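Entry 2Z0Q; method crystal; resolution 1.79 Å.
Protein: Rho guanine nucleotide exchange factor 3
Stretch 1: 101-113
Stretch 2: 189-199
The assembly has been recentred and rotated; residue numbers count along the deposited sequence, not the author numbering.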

# COMPACT_ATOMS: atom_id res chain seq x y z
N TRP A 101 -15.17 -21.42 1.87
CA TRP A 101 -13.78 -21.01 1.73
C TRP A 101 -13.41 -19.75 2.51
O TRP A 101 -12.32 -19.64 3.02
CB TRP A 101 -13.45 -20.80 0.23
CG TRP A 101 -12.08 -20.26 -0.07
CD1 TRP A 101 -10.90 -20.97 -0.13
CD2 TRP A 101 -11.74 -18.89 -0.36
NE1 TRP A 101 -9.86 -20.12 -0.44
CE2 TRP A 101 -10.35 -18.85 -0.59
CE3 TRP A 101 -12.49 -17.70 -0.47
CZ2 TRP A 101 -9.67 -17.65 -0.91
CZ3 TRP A 101 -11.82 -16.50 -0.80
CH2 TRP A 101 -10.43 -16.49 -1.01
N LEU A 102 -14.36 -18.81 2.64
CA LEU A 102 -14.10 -17.56 3.34
C LEU A 102 -13.30 -17.55 4.65
O LEU A 102 -12.49 -16.65 4.87
CB LEU A 102 -15.43 -16.81 3.60
CG LEU A 102 -16.16 -16.38 2.35
CD1 LEU A 102 -17.39 -15.58 2.69
CD2 LEU A 102 -15.18 -15.59 1.51
N PRO A 103 -13.54 -18.50 5.55
CA PRO A 103 -12.81 -18.52 6.82
C PRO A 103 -11.26 -18.55 6.66
O PRO A 103 -10.56 -18.06 7.52
CB PRO A 103 -13.34 -19.79 7.49
CG PRO A 103 -14.73 -19.83 7.01
CD PRO A 103 -14.59 -19.53 5.55
N CYS A 104 -10.76 -19.06 5.53
CA CYS A 104 -9.32 -19.12 5.36
C CYS A 104 -8.72 -17.74 5.14
O CYS A 104 -7.51 -17.56 5.25
CB CYS A 104 -8.94 -20.07 4.22
SG CYS A 104 -8.98 -19.35 2.62
N LEU A 105 -9.57 -16.75 4.86
CA LEU A 105 -9.09 -15.39 4.67
C LEU A 105 -8.58 -14.80 5.99
O LEU A 105 -8.05 -13.70 6.02
CB LEU A 105 -10.19 -14.49 4.09
CG LEU A 105 -10.50 -14.70 2.60
CD1 LEU A 105 -11.51 -13.71 2.15
CD2 LEU A 105 -9.24 -14.59 1.77
N SER A 106 -8.74 -15.53 7.09
CA SER A 106 -8.23 -15.03 8.35
C SER A 106 -6.70 -14.79 8.21
O SER A 106 -6.15 -13.93 8.88
CB SER A 106 -8.51 -16.02 9.49
OG SER A 106 -7.86 -17.25 9.28
N SER A 107 -6.03 -15.55 7.36
CA SER A 107 -4.58 -15.35 7.16
C SER A 107 -4.24 -13.98 6.58
O SER A 107 -3.10 -13.50 6.70
CB SER A 107 -4.01 -16.44 6.26
OG SER A 107 -4.26 -17.71 6.80
N TYR A 108 -5.21 -13.31 5.94
CA TYR A 108 -4.91 -11.97 5.41
C TYR A 108 -4.68 -10.97 6.55
O TYR A 108 -4.03 -9.94 6.37
CB TYR A 108 -6.02 -11.47 4.49
CG TYR A 108 -5.81 -11.86 3.05
CD1 TYR A 108 -5.84 -13.18 2.64
CD2 TYR A 108 -5.49 -10.88 2.10
CE1 TYR A 108 -5.54 -13.55 1.29
CE2 TYR A 108 -5.19 -11.22 0.77
CZ TYR A 108 -5.21 -12.55 0.38
OH TYR A 108 -4.89 -12.83 -0.92
N ASP A 109 -5.21 -11.26 7.74
CA ASP A 109 -5.03 -10.37 8.87
C ASP A 109 -3.53 -10.30 9.21
O ASP A 109 -2.96 -9.22 9.31
CB ASP A 109 -5.80 -10.90 10.08
CG ASP A 109 -5.79 -9.95 11.24
OD1 ASP A 109 -5.96 -8.74 11.00
OD2 ASP A 109 -5.64 -10.41 12.39
N SER A 110 -2.93 -11.47 9.38
CA SER A 110 -1.52 -11.61 9.71
C SER A 110 -0.68 -10.93 8.63
O SER A 110 0.20 -10.13 8.91
CB SER A 110 -1.18 -13.10 9.81
OG SER A 110 0.16 -13.33 10.18
N TYR A 111 -0.99 -11.25 7.37
CA TYR A 111 -0.28 -10.69 6.24
C TYR A 111 -0.35 -9.16 6.16
O TYR A 111 0.68 -8.48 6.04
CB TYR A 111 -0.82 -11.27 4.95
CG TYR A 111 -0.10 -10.73 3.74
CD1 TYR A 111 1.22 -11.08 3.49
CD2 TYR A 111 -0.73 -9.86 2.88
CE1 TYR A 111 1.90 -10.55 2.40
CE2 TYR A 111 -0.06 -9.33 1.77
CZ TYR A 111 1.25 -9.68 1.54
OH TYR A 111 1.92 -9.17 0.44
N CYS A 112 -1.55 -8.61 6.16
CA CYS A 112 -1.67 -7.16 6.05
C CYS A 112 -1.04 -6.41 7.21
O CYS A 112 -0.66 -5.24 7.05
CB CYS A 112 -3.13 -6.76 5.90
SG CYS A 112 -3.80 -7.37 4.36
N SER A 113 -0.92 -7.07 8.36
CA SER A 113 -0.33 -6.42 9.53
C SER A 113 1.19 -6.29 9.42
O SER A 113 1.78 -5.38 10.01
CB SER A 113 -0.69 -7.19 10.82
OG SER A 113 0.02 -8.41 10.95
N ASN A 189 -21.21 -9.84 2.19
CA ASN A 189 -21.28 -9.16 3.52
C ASN A 189 -20.13 -9.53 4.42
O ASN A 189 -19.54 -8.67 5.11
CB ASN A 189 -22.56 -9.53 4.27
CG ASN A 189 -22.83 -8.59 5.44
OD1 ASN A 189 -23.29 -7.47 5.24
ND2 ASN A 189 -22.50 -9.03 6.68
N ILE A 190 -19.82 -10.81 4.45
CA ILE A 190 -18.73 -11.26 5.32
C ILE A 190 -17.37 -10.65 4.90
O ILE A 190 -16.61 -10.19 5.74
CB ILE A 190 -18.63 -12.78 5.29
CG1 ILE A 190 -19.91 -13.38 5.86
CG2 ILE A 190 -17.37 -13.25 6.06
CD1 ILE A 190 -20.24 -13.00 7.30
N ILE A 191 -17.10 -10.63 3.59
CA ILE A 191 -15.84 -10.07 3.12
C ILE A 191 -15.84 -8.55 3.35
O ILE A 191 -14.80 -7.99 3.68
CB ILE A 191 -15.60 -10.43 1.62
CG1 ILE A 191 -15.32 -11.93 1.53
CG2 ILE A 191 -14.34 -9.72 1.07
CD1 ILE A 191 -15.39 -12.45 0.08
N GLN A 192 -16.99 -7.89 3.21
CA GLN A 192 -16.98 -6.46 3.50
C GLN A 192 -16.53 -6.22 4.94
O GLN A 192 -15.78 -5.26 5.22
CB GLN A 192 -18.34 -5.85 3.26
CG GLN A 192 -18.69 -5.80 1.77
CD GLN A 192 -20.09 -5.32 1.53
OE1 GLN A 192 -21.04 -5.91 2.04
NE2 GLN A 192 -20.22 -4.23 0.76
N GLY A 193 -16.99 -7.08 5.84
CA GLY A 193 -16.60 -6.97 7.24
C GLY A 193 -15.11 -7.24 7.48
O GLY A 193 -14.47 -6.58 8.30
N ILE A 194 -14.57 -8.20 6.76
CA ILE A 194 -13.17 -8.58 6.88
C ILE A 194 -12.30 -7.42 6.39
O ILE A 194 -11.33 -7.03 7.05
CB ILE A 194 -12.87 -9.86 6.03
CG1 ILE A 194 -13.49 -11.09 6.71
CG2 ILE A 194 -11.35 -10.11 5.93
CD1 ILE A 194 -13.57 -12.34 5.83
N VAL A 195 -12.66 -6.88 5.22
CA VAL A 195 -11.87 -5.78 4.63
C VAL A 195 -11.87 -4.52 5.49
O VAL A 195 -10.82 -3.91 5.72
CB VAL A 195 -12.41 -5.41 3.21
CG1 VAL A 195 -11.72 -4.11 2.68
CG2 VAL A 195 -12.21 -6.58 2.30
N ALA A 196 -13.04 -4.17 6.00
CA ALA A 196 -13.17 -2.98 6.83
C ALA A 196 -12.30 -3.09 8.07
O ALA A 196 -11.63 -2.12 8.45
CB ALA A 196 -14.65 -2.79 7.22
N GLU A 197 -12.29 -4.27 8.68
CA GLU A 197 -11.50 -4.49 9.88
C GLU A 197 -10.00 -4.48 9.57
O GLU A 197 -9.21 -3.87 10.31
CB GLU A 197 -11.87 -5.83 10.53
CG GLU A 197 -11.17 -6.08 11.85
CD GLU A 197 -11.38 -4.93 12.84
OE1 GLU A 197 -12.49 -4.36 12.90
OE2 GLU A 197 -10.42 -4.59 13.57
N ILE A 198 -9.61 -5.15 8.50
CA ILE A 198 -8.20 -5.19 8.13
C ILE A 198 -7.73 -3.79 7.76
O ILE A 198 -6.61 -3.40 8.08
CB ILE A 198 -7.95 -6.18 6.96
CG1 ILE A 198 -8.03 -7.62 7.51
CG2 ILE A 198 -6.63 -5.84 6.24
CD1 ILE A 198 -7.84 -8.67 6.47
N ASN A 199 -8.57 -3.00 7.09
CA ASN A 199 -8.16 -1.63 6.73
C ASN A 199 -7.96 -0.77 7.98
O ASN A 199 -7.05 0.06 8.05
CB ASN A 199 -9.19 -0.94 5.82
CG ASN A 199 -9.15 -1.45 4.40
OD1 ASN A 199 -8.20 -2.10 3.99
ND2 ASN A 199 -10.20 -1.16 3.64

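Residues 189-199 form a regular helix, held by backbone bonds from each N to the O four residues earlier, such as Ile 198 N to Ile 194 O at 2.9 Å. The other stretch begins more tightly wound: a 3-10 segment spans 102-105, with Leu 105 N bonded to Leu 102 O at 2.9 Å, and a helix follows and runs on past Ser 113. That helix runs in nearly the same direction as its partner, at 25°, with a closest axial approach of 10.3 Å. Such spacing leaves room for side chains to fill the gap, and the contact is made by apolar packing, with no hydrogen bond crossing it.

At the beginning, Leu 102 reaches across with its branched end. Its CD1 lies 4.0 Å from Ile 190 CB, while its CD2 lies 3.5 Å from Ile 191 CD1, so the fork of the leucine spans two successive isoleucines. The CA-to-CB bond of Ile 191 points sideways to the other stretch, but the extended chain brings its tip nearer. Leu 105, one 3-10 turn after Leu 102, continues the apolar surface: its CD1 is 4.3 Å from Ile 191 CG1 and its CB 4.4 Å from Ile 194 CD1, a looser fit.

Ile 198 is the largest bump, burying more area here than any other residue. It enters a hollow lined by Tyr 108, Asp 109 and Cys 112. Its CD1 sits 3.9 Å from both Tyr 108 CB and Asp 109 N, and its CG2 lies 3.6 Å from Cys 112 CB. The beta-branched isoleucine suits this site because its two arms reach different parts of the wall. Tyr 108 offers its CB here while its ring leads away, and compact Cys 112 permits close approach. At the margin, Asp 109 keeps both carboxylate oxygens hydrogen-bonded just outside one of the stretches.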